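Local coordinates for protein glycosyltransferase (Streptomyces viridochromogenes, PDB 2IUY) that probably transfers a sugar from a nucleotide donor during avilamycin A biosynthesis, as a retaining GT-B glycosyltransferase of family GT4, at residues V50-G54 / I76-L80; H111-P117 / Q130-G135. All blocks are in the same frame, centred on the assembly; numbering follows the deposited sequence.

Contact 1 of 2, residues V50-G54 / I76-L80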
ATOM      1  N   VAL A  50       8.897 -13.046  13.724  1.00 11.49           N
ATOM      2  CA  VAL A  50       7.989 -11.893  13.629  1.00 11.95           C
ATOM      3  C   VAL A  50       6.879 -11.996  14.703  1.00 12.36           C
ATOM      4  O   VAL A  50       6.245 -13.047  14.857  1.00 12.06           O
ATOM      5  CB  VAL A  50       7.401 -11.719  12.184  1.00 12.22           C
ATOM      6  CG1 VAL A  50       6.346 -10.594  12.131  1.00 12.51           C
ATOM      7  CG2 VAL A  50       8.506 -11.430  11.210  1.00 10.16           C
ATOM      8  N   PHE A  51       6.745 -10.924  15.499  1.00 11.99           N
ATOM      9  CA  PHE A  51       5.708 -10.752  16.499  1.00 10.25           C
ATOM     10  C   PHE A  51       4.833  -9.659  15.905  1.00 10.30           C
ATOM     11  O   PHE A  51       5.304  -8.569  15.665  1.00  9.51           O
ATOM     12  CB  PHE A  51       6.345 -10.363  17.866  1.00 10.96           C
ATOM     13  CG  PHE A  51       7.235 -11.445  18.416  1.00 10.02           C
ATOM     14  CD1 PHE A  51       6.717 -12.411  19.294  1.00 10.39           C
ATOM     15  CD2 PHE A  51       8.566 -11.563  17.968  1.00 12.17           C
ATOM     16  CE1 PHE A  51       7.528 -13.428  19.764  1.00 11.59           C
ATOM     17  CE2 PHE A  51       9.408 -12.596  18.418  1.00 10.47           C
ATOM     18  CZ  PHE A  51       8.896 -13.518  19.325  1.00 11.48           C
ATOM     19  N   LEU A  52       3.586 -10.018  15.559  1.00 10.12           N
ATOM     20  CA  LEU A  52       2.678  -9.106  14.903  1.00 10.42           C
ATOM     21  C   LEU A  52       1.810  -8.529  15.999  1.00  9.94           C
ATOM     22  O   LEU A  52       1.220  -9.285  16.768  1.00 10.79           O
ATOM     23  CB  LEU A  52       1.835  -9.813  13.797  1.00 10.07           C
ATOM     24  CG  LEU A  52       0.647  -9.055  13.213  1.00 10.36           C
ATOM     25  CD1 LEU A  52       1.193  -7.846  12.368  1.00  7.15           C
ATOM     26  CD2 LEU A  52      -0.262 -10.004  12.357  1.00 10.28           C
ATOM     27  N   LEU A  53       1.744  -7.197  16.039  1.00  9.25           N
ATOM     28  CA  LEU A  53       0.988  -6.452  17.026  1.00  9.65           C
ATOM     29  C   LEU A  53       0.003  -5.598  16.255  1.00 10.70           C
ATOM     30  O   LEU A  53       0.239  -5.269  15.074  1.00 10.54           O
ATOM     31  CB  LEU A  53       1.923  -5.526  17.815  1.00  9.04           C
ATOM     32  CG  LEU A  53       2.826  -6.216  18.816  1.00 11.39           C
ATOM     33  CD1 LEU A  53       4.084  -5.432  18.739  1.00 15.86           C
ATOM     34  CD2 LEU A  53       2.165  -6.067  20.229  1.00  9.37           C
ATOM     35  N   GLY A  54      -1.102  -5.283  16.936  1.00 10.55           N
ATOM     36  CA  GLY A  54      -2.139  -4.424  16.430  1.00 10.37           C
ATOM     37  C   GLY A  54      -2.995  -5.135  15.424  1.00 10.39           C
ATOM     38  O   GLY A  54      -3.616  -4.466  14.594  1.00 10.86           O
ATOM     39  N   ILE A  76      -0.627  -2.744  23.265  1.00 15.77           N
ATOM     40  CA  ILE A  76       0.559  -2.842  22.453  1.00 15.62           C
ATOM     41  C   ILE A  76       1.745  -2.213  23.226  1.00 15.92           C
ATOM     42  O   ILE A  76       2.804  -2.810  23.282  1.00 15.40           O
ATOM     43  CB  ILE A  76       0.409  -2.176  21.039  1.00 14.93           C
ATOM     44  CG1 ILE A  76      -0.693  -2.837  20.194  1.00 13.14           C
ATOM     45  CG2 ILE A  76       1.759  -2.210  20.280  1.00 14.11           C
ATOM     46  CD1 ILE A  76      -1.089  -1.958  18.940  1.00 14.59           C
ATOM     47  N   GLU A  77       1.554  -1.049  23.841  1.00 16.43           N
ATOM     48  CA  GLU A  77       2.644  -0.425  24.652  1.00 18.50           C
ATOM     49  C   GLU A  77       3.057  -1.265  25.830  1.00 17.91           C
ATOM     50  O   GLU A  77       4.249  -1.382  26.121  1.00 17.73           O
ATOM     51  CB  GLU A  77       2.293   0.969  25.197  1.00 19.31           C
ATOM     52  CG  GLU A  77       1.610   1.847  24.217  1.00 23.58           C
ATOM     53  CD  GLU A  77       1.433   3.251  24.723  1.00 32.07           C
ATOM     54  OE1 GLU A  77       1.444   4.158  23.834  1.00 33.45           O
ATOM     55  OE2 GLU A  77       1.278   3.431  25.981  1.00 32.81           O
ATOM     56  N   ARG A  78       2.072  -1.855  26.500  1.00 18.16           N
ATOM     57  CA  ARG A  78       2.335  -2.679  27.661  1.00 18.37           C
ATOM     58  C   ARG A  78       3.195  -3.853  27.281  1.00 17.81           C
ATOM     59  O   ARG A  78       4.158  -4.144  27.993  1.00 18.58           O
ATOM     60  CB  ARG A  78       1.018  -3.120  28.288  1.00 20.04           C
ATOM     61  CG  ARG A  78       1.105  -3.900  29.599  1.00 22.11           C
ATOM     62  CD  ARG A  78      -0.258  -3.917  30.270  1.00 26.33           C
ATOM     63  NE  ARG A  78      -0.705  -2.540  30.542  1.00 31.49           N
ATOM     64  CZ  ARG A  78      -1.847  -1.992  30.110  1.00 34.64           C
ATOM     65  NH1 ARG A  78      -2.728  -2.709  29.389  1.00 34.42           N
ATOM     66  NH2 ARG A  78      -2.117  -0.720  30.417  1.00 35.11           N
ATOM     67  N   TRP A  79       2.865  -4.497  26.152  1.00 16.59           N
ATOM     68  CA  TRP A  79       3.571  -5.669  25.615  1.00 15.11           C
ATOM     69  C   TRP A  79       5.013  -5.359  25.197  1.00 14.54           C
ATOM     70  O   TRP A  79       5.934  -6.116  25.509  1.00 13.24           O
ATOM     71  CB  TRP A  79       2.806  -6.291  24.420  1.00 14.88           C
ATOM     72  CG  TRP A  79       3.386  -7.645  24.014  1.00 14.76           C
ATOM     73  CD1 TRP A  79       3.051  -8.896  24.530  1.00 16.47           C
ATOM     74  CD2 TRP A  79       4.427  -7.891  23.034  1.00 16.10           C
ATOM     75  NE1 TRP A  79       3.817  -9.872  23.925  1.00 14.73           N
ATOM     76  CE2 TRP A  79       4.661  -9.284  23.010  1.00 14.26           C
ATOM     77  CE3 TRP A  79       5.172  -7.064  22.173  1.00 13.80           C
ATOM     78  CZ2 TRP A  79       5.623  -9.869  22.167  1.00 16.20           C
ATOM     79  CZ3 TRP A  79       6.128  -7.657  21.333  1.00 15.46           C
ATOM     80  CH2 TRP A  79       6.346  -9.045  21.354  1.00 13.50           C
ATOM     81  N   LEU A  80       5.179  -4.258  24.461  1.00 14.74           N
ATOM     82  CA  LEU A  80       6.495  -3.769  24.003  1.00 15.06           C
ATOM     83  C   LEU A  80       7.477  -3.426  25.140  1.00 16.43           C
ATOM     84  O   LEU A  80       8.694  -3.601  24.994  1.00 16.90           O
ATOM     85  CB  LEU A  80       6.313  -2.549  23.062  1.00 14.09           C
ATOM     86  CG  LEU A  80       5.679  -2.824  21.689  1.00 13.06           C
ATOM     87  CD1 LEU A  80       5.483  -1.494  20.928  1.00 11.20           C
ATOM     88  CD2 LEU A  80       6.502  -3.820  20.878  1.00 12.34           C
TER
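Leu53 reaches from strand 49-53 into one side of helix 73-82 and meets three residues there, each of its methyls touching two of them. CD1 lies 3.6 Å from Leu80 CD2 and also approaches the indole, while CD2 sits 3.7 Å from Trp79 CE3 and 3.9 Å from Ile76 CG2. Both methyls lie on the same side of the indole and gather at its CE3 corner, meeting it obliquely, and Leu80 CD2 comes to the edge of the same ring system, in its plane. Here, where Leu53, Ile76 and Leu80 are all buried, the packing is close and wholly apolar; Val9 of strand 5-9 adds to it by touching both Leu53 and Ile76.

The strand is the second from the edge of the parallel N-terminal sheet, between 5-9 and 65-67, and the helix packs against it in the Rossmann-like manner of a GT-B domain. The two short segments run nearly antiparallel, at 154°, with axes 10.6 Å apart. Past the strand end, Ile76 CD1 rests 3.7 Å from Gly54 CA, in the loop that follows, where phi is positive.

Toward Phe51 the contact thins out and becomes partly exposed. Trp79 has CG anti to its backbone N (chi1 -170°), which swings the indole out toward the strand until CH2 lies 3.7 Å from Phe51 CB. The phenyl and the six-membered ring of Trp79 have centroids 5.9 Å apart and planes inclined at 36°, an oblique pairing that is neither a stack nor edge-to-face.

Contact 2 of 2, residues H111-P117 / Q130-G135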
ATOM      1  N   HIS A 111       6.648   5.013   7.373  1.00  9.64           N
ATOM      2  CA  HIS A 111       5.621   6.028   7.197  1.00  8.76           C
ATOM      3  C   HIS A 111       4.709   5.797   6.001  1.00  7.28           C
ATOM      4  O   HIS A 111       5.161   5.779   4.858  1.00  6.97           O
ATOM      5  CB  HIS A 111       6.245   7.422   7.122  1.00  8.65           C
ATOM      6  CG  HIS A 111       5.289   8.489   7.546  1.00  9.64           C
ATOM      7  ND1 HIS A 111       4.531   8.376   8.695  1.00  9.60           N
ATOM      8  CD2 HIS A 111       4.909   9.647   6.950  1.00  7.98           C
ATOM      9  CE1 HIS A 111       3.742   9.429   8.799  1.00  8.83           C
ATOM     10  NE2 HIS A 111       3.950  10.213   7.754  1.00  7.82           N
ATOM     11  N   HIS A 112       3.426   5.639   6.287  1.00  5.91           N
ATOM     12  CA  HIS A 112       2.424   5.395   5.256  1.00  7.09           C
ATOM     13  C   HIS A 112       1.463   6.583   5.041  1.00  7.15           C
ATOM     14  O   HIS A 112       0.346   6.403   4.501  1.00  5.84           O
ATOM     15  CB  HIS A 112       1.647   4.127   5.613  1.00  6.91           C
ATOM     16  CG  HIS A 112       2.544   2.918   5.773  1.00  6.36           C
ATOM     17  ND1 HIS A 112       3.373   2.480   4.765  1.00  9.47           N
ATOM     18  CD2 HIS A 112       2.721   2.059   6.803  1.00  8.45           C
ATOM     19  CE1 HIS A 112       4.046   1.420   5.172  1.00  9.49           C
ATOM     20  NE2 HIS A 112       3.650   1.125   6.400  1.00  7.99           N
ATOM     21  N   PHE A 113       1.873   7.777   5.470  1.00  7.01           N
ATOM     22  CA  PHE A 113       0.917   8.922   5.443  1.00  9.25           C
ATOM     23  C   PHE A 113       1.467  10.155   4.705  1.00  9.44           C
ATOM     24  O   PHE A 113       2.672  10.329   4.615  1.00  9.02           O
ATOM     25  CB  PHE A 113       0.436   9.263   6.879  1.00  7.81           C
ATOM     26  CG  PHE A 113      -0.330   8.174   7.506  1.00  9.87           C
ATOM     27  CD1 PHE A 113      -1.670   8.010   7.228  1.00 11.96           C
ATOM     28  CD2 PHE A 113       0.292   7.270   8.368  1.00 12.45           C
ATOM     29  CE1 PHE A 113      -2.401   6.951   7.792  1.00 13.26           C
ATOM     30  CE2 PHE A 113      -0.429   6.242   8.955  1.00  9.02           C
ATOM     31  CZ  PHE A 113      -1.766   6.076   8.664  1.00 12.45           C
ATOM     32  N   THR A 114       0.567  10.977   4.151  1.00 10.76           N
ATOM     33  CA  THR A 114       0.935  12.245   3.515  1.00 11.45           C
ATOM     34  C   THR A 114       1.381  13.299   4.552  1.00 11.94           C
ATOM     35  O   THR A 114       2.037  14.293   4.237  1.00 12.32           O
ATOM     36  CB  THR A 114      -0.245  12.773   2.700  1.00 11.71           C
ATOM     37  OG1 THR A 114       0.205  13.764   1.800  1.00 13.00           O
ATOM     38  CG2 THR A 114      -1.334  13.369   3.604  1.00 10.15           C
ATOM     39  N   THR A 115       1.013  13.054   5.799  1.00 12.76           N
ATOM     40  CA  THR A 115       1.251  13.964   6.922  1.00 13.13           C
ATOM     41  C   THR A 115       2.659  13.748   7.503  1.00 12.13           C
ATOM     42  O   THR A 115       3.293  12.719   7.281  1.00 12.76           O
ATOM     43  CB  THR A 115       0.165  13.753   8.023  1.00 13.23           C
ATOM     44  OG1 THR A 115       0.058  12.372   8.332  1.00 12.20           O
ATOM     45  CG2 THR A 115      -1.221  14.237   7.541  1.00 14.49           C
ATOM     46  N   ARG A 116       3.159  14.701   8.260  1.00 10.81           N
ATOM     47  CA  ARG A 116       4.526  14.542   8.781  1.00  9.35           C
ATOM     48  C   ARG A 116       4.508  13.602   9.985  1.00  9.60           C
ATOM     49  O   ARG A 116       3.579  13.697  10.824  1.00 10.12           O
ATOM     50  CB  ARG A 116       5.061  15.881   9.191  1.00  8.68           C
ATOM     51  CG  ARG A 116       5.015  16.912   8.078  1.00  8.06           C
ATOM     52  CD  ARG A 116       5.839  18.108   8.498  1.00 10.70           C
ATOM     53  NE  ARG A 116       7.236  17.743   8.772  1.00  9.52           N
ATOM     54  CZ  ARG A 116       8.200  18.625   9.060  1.00 14.37           C
ATOM     55  NH1 ARG A 116       7.914  19.930   9.150  1.00  9.62           N
ATOM     56  NH2 ARG A 116       9.455  18.197   9.256  1.00 10.52           N
ATOM     57  N   PRO A 117       5.501  12.681  10.074  1.00  9.31           N
ATOM     58  CA  PRO A 117       5.471  11.611  11.102  1.00  9.46           C
ATOM     59  C   PRO A 117       5.540  12.067  12.556  1.00 10.09           C
ATOM     60  O   PRO A 117       6.267  12.988  12.893  1.00 11.60           O
ATOM     61  CB  PRO A 117       6.725  10.744  10.759  1.00  8.06           C
ATOM     62  CG  PRO A 117       7.580  11.636   9.920  1.00  8.03           C
ATOM     63  CD  PRO A 117       6.681  12.540   9.179  1.00  8.17           C
ATOM     64  N   GLN A 130       7.287  11.482  -0.984  1.00  9.84           N
ATOM     65  CA  GLN A 130       6.797  11.474   0.400  1.00  9.22           C
ATOM     66  C   GLN A 130       7.870  11.967   1.373  1.00  8.88           C
ATOM     67  O   GLN A 130       7.608  12.840   2.191  1.00  9.55           O
ATOM     68  CB  GLN A 130       6.352  10.079   0.797  1.00  8.67           C
ATOM     69  CG  GLN A 130       5.642  10.003   2.107  1.00  8.71           C
ATOM     70  CD  GLN A 130       5.802   8.662   2.765  1.00  8.43           C
ATOM     71  OE1 GLN A 130       6.684   7.898   2.392  1.00 13.54           O
ATOM     72  NE2 GLN A 130       4.962   8.364   3.758  1.00  5.50           N
ATOM     73  N   ARG A 131       9.064  11.382   1.322  1.00  8.62           N
ATOM     74  CA  ARG A 131      10.145  11.824   2.217  1.00  7.98           C
ATOM     75  C   ARG A 131      10.317  13.370   2.207  1.00  7.97           C
ATOM     76  O   ARG A 131      10.394  14.005   3.267  1.00  9.85           O
ATOM     77  CB  ARG A 131      11.480  11.139   1.885  1.00  7.20           C
ATOM     78  CG  ARG A 131      12.628  11.625   2.849  1.00  7.36           C
ATOM     79  CD  ARG A 131      13.957  10.938   2.588  1.00  6.46           C
ATOM     80  NE  ARG A 131      14.390  11.247   1.231  1.00  7.61           N
ATOM     81  CZ  ARG A 131      15.497  10.782   0.668  1.00 13.04           C
ATOM     82  NH1 ARG A 131      16.310   9.944   1.341  1.00 10.07           N
ATOM     83  NH2 ARG A 131      15.770  11.136  -0.590  1.00 12.74           N
ATOM     84  N   ALA A 132      10.394  13.955   1.022  1.00  8.21           N
ATOM     85  CA  ALA A 132      10.491  15.412   0.823  1.00  8.97           C
ATOM     86  C   ALA A 132       9.296  16.199   1.465  1.00 10.08           C
ATOM     87  O   ALA A 132       9.481  17.179   2.207  1.00  9.88           O
ATOM     88  CB  ALA A 132      10.548  15.677  -0.701  1.00  9.12           C
ATOM     89  N   HIS A 133       8.081  15.738   1.139  1.00 10.03           N
ATOM     90  CA  HIS A 133       6.846  16.285   1.558  1.00 11.73           C
ATOM     91  C   HIS A 133       6.701  16.227   3.088  1.00 11.85           C
ATOM     92  O   HIS A 133       6.121  17.146   3.733  1.00 12.07           O
ATOM     93  CB  HIS A 133       5.741  15.461   0.851  1.00 12.80           C
ATOM     94  CG  HIS A 133       4.354  15.958   1.101  1.00 16.30           C
ATOM     95  ND1 HIS A 133       3.859  17.107   0.519  1.00 17.12           N
ATOM     96  CD2 HIS A 133       3.359  15.468   1.881  1.00 18.07           C
ATOM     97  CE1 HIS A 133       2.622  17.305   0.934  1.00 20.10           C
ATOM     98  NE2 HIS A 133       2.296  16.326   1.761  1.00 18.44           N
ATOM     99  N   CYS A 134       7.202  15.143   3.684  1.00 11.53           N
ATOM    100  CA  CYS A 134       7.079  14.940   5.129  1.00 11.12           C
ATOM    101  C   CYS A 134       8.200  15.584   5.915  1.00 11.81           C
ATOM    102  O   CYS A 134       8.227  15.465   7.145  1.00 12.15           O
ATOM    103  CB  CYS A 134       7.005  13.442   5.459  1.00 11.01           C
ATOM    104  SG  CYS A 134       5.504  12.668   4.762  1.00 13.80           S
ATOM    105  N   GLY A 135       9.134  16.247   5.226  1.00 11.49           N
ATOM    106  CA  GLY A 135      10.278  16.853   5.924  1.00 12.14           C
ATOM    107  C   GLY A 135      11.366  15.878   6.357  1.00 13.28           C
ATOM    108  O   GLY A 135      12.176  16.216   7.216  1.00 14.24           O
TER
HETATM  109  O   HOH W   1      -0.278  16.507   2.789  1.00 14.05           O
HETATM  110  O   HOH W   2       3.549  16.413   4.927  1.00 15.95           O
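The loop that follows strand 106-111 of the N-terminal domain is fastened here to the C-terminal end of helix 128-133, and Gln130 does most of the fastening. Its side chain is extended, CG anti to the backbone N (chi1 -171°), and carries NE2 between two loop carbonyls. NE2 donates to His111 O at 2.8 Å and to Phe113 O at 3.1 Å. Both bonds are almost straight and both acceptors lie in the amide plane, although His111 O is approached from above its carbonyl plane. Ser126 N occupies OE1, so three bonds fix the rotation of the amide.

The His111 ring lies nearly parallel to that amide and spends its NE2 within the loop, on Thr115 O at 2.6 Å. Phe113 N covers one face of the ring and Pro117 CB the other, while Cys134 SG comes to its edge, 4.8 Å from the centroid. Buried Cys134 also sets its CB 3.8 Å from Pro117 CD.

Exposed Arg116 is held more loosely: its chain turns at chi3 to bring NE 3.0 Å from Cys134 O, a bent hydrogen bond (133°), with NE standing above the carbonyl plane. Between Thr114 and His133, two waters complete the link: one joins OG1 to the imidazole NE2, the other donates to both backbone carbonyls. Thr114 OG1 is also bonded to Cys251 N, tying the loop to a distant part of the chain. With positive phi and bonds back into the last turn, Gly135 closes the helix in a Schellman motif.

How the contacts relate
Both contacts belong to the N-terminal Rossmann-like sheet of the GT-B fold but lie toward different edges of it: contact 1 involves strand 49-53, next to the outermost strand 65-67, and contact 2 the loop leading from strand 106-111 to outermost strand 123-125. Their centres are 24 Å apart, and about 11 Å separates their nearest atoms. They follow one another along the chain without interleaving. Contact 1 is remote from the UDP site, whereas contact 2 lies near it, although no UDP is bound in this model: the side chains of His112 and Phe113 are each about 8 Å from those of the UDP-binding residues Thr256 and Tyr29, respectively.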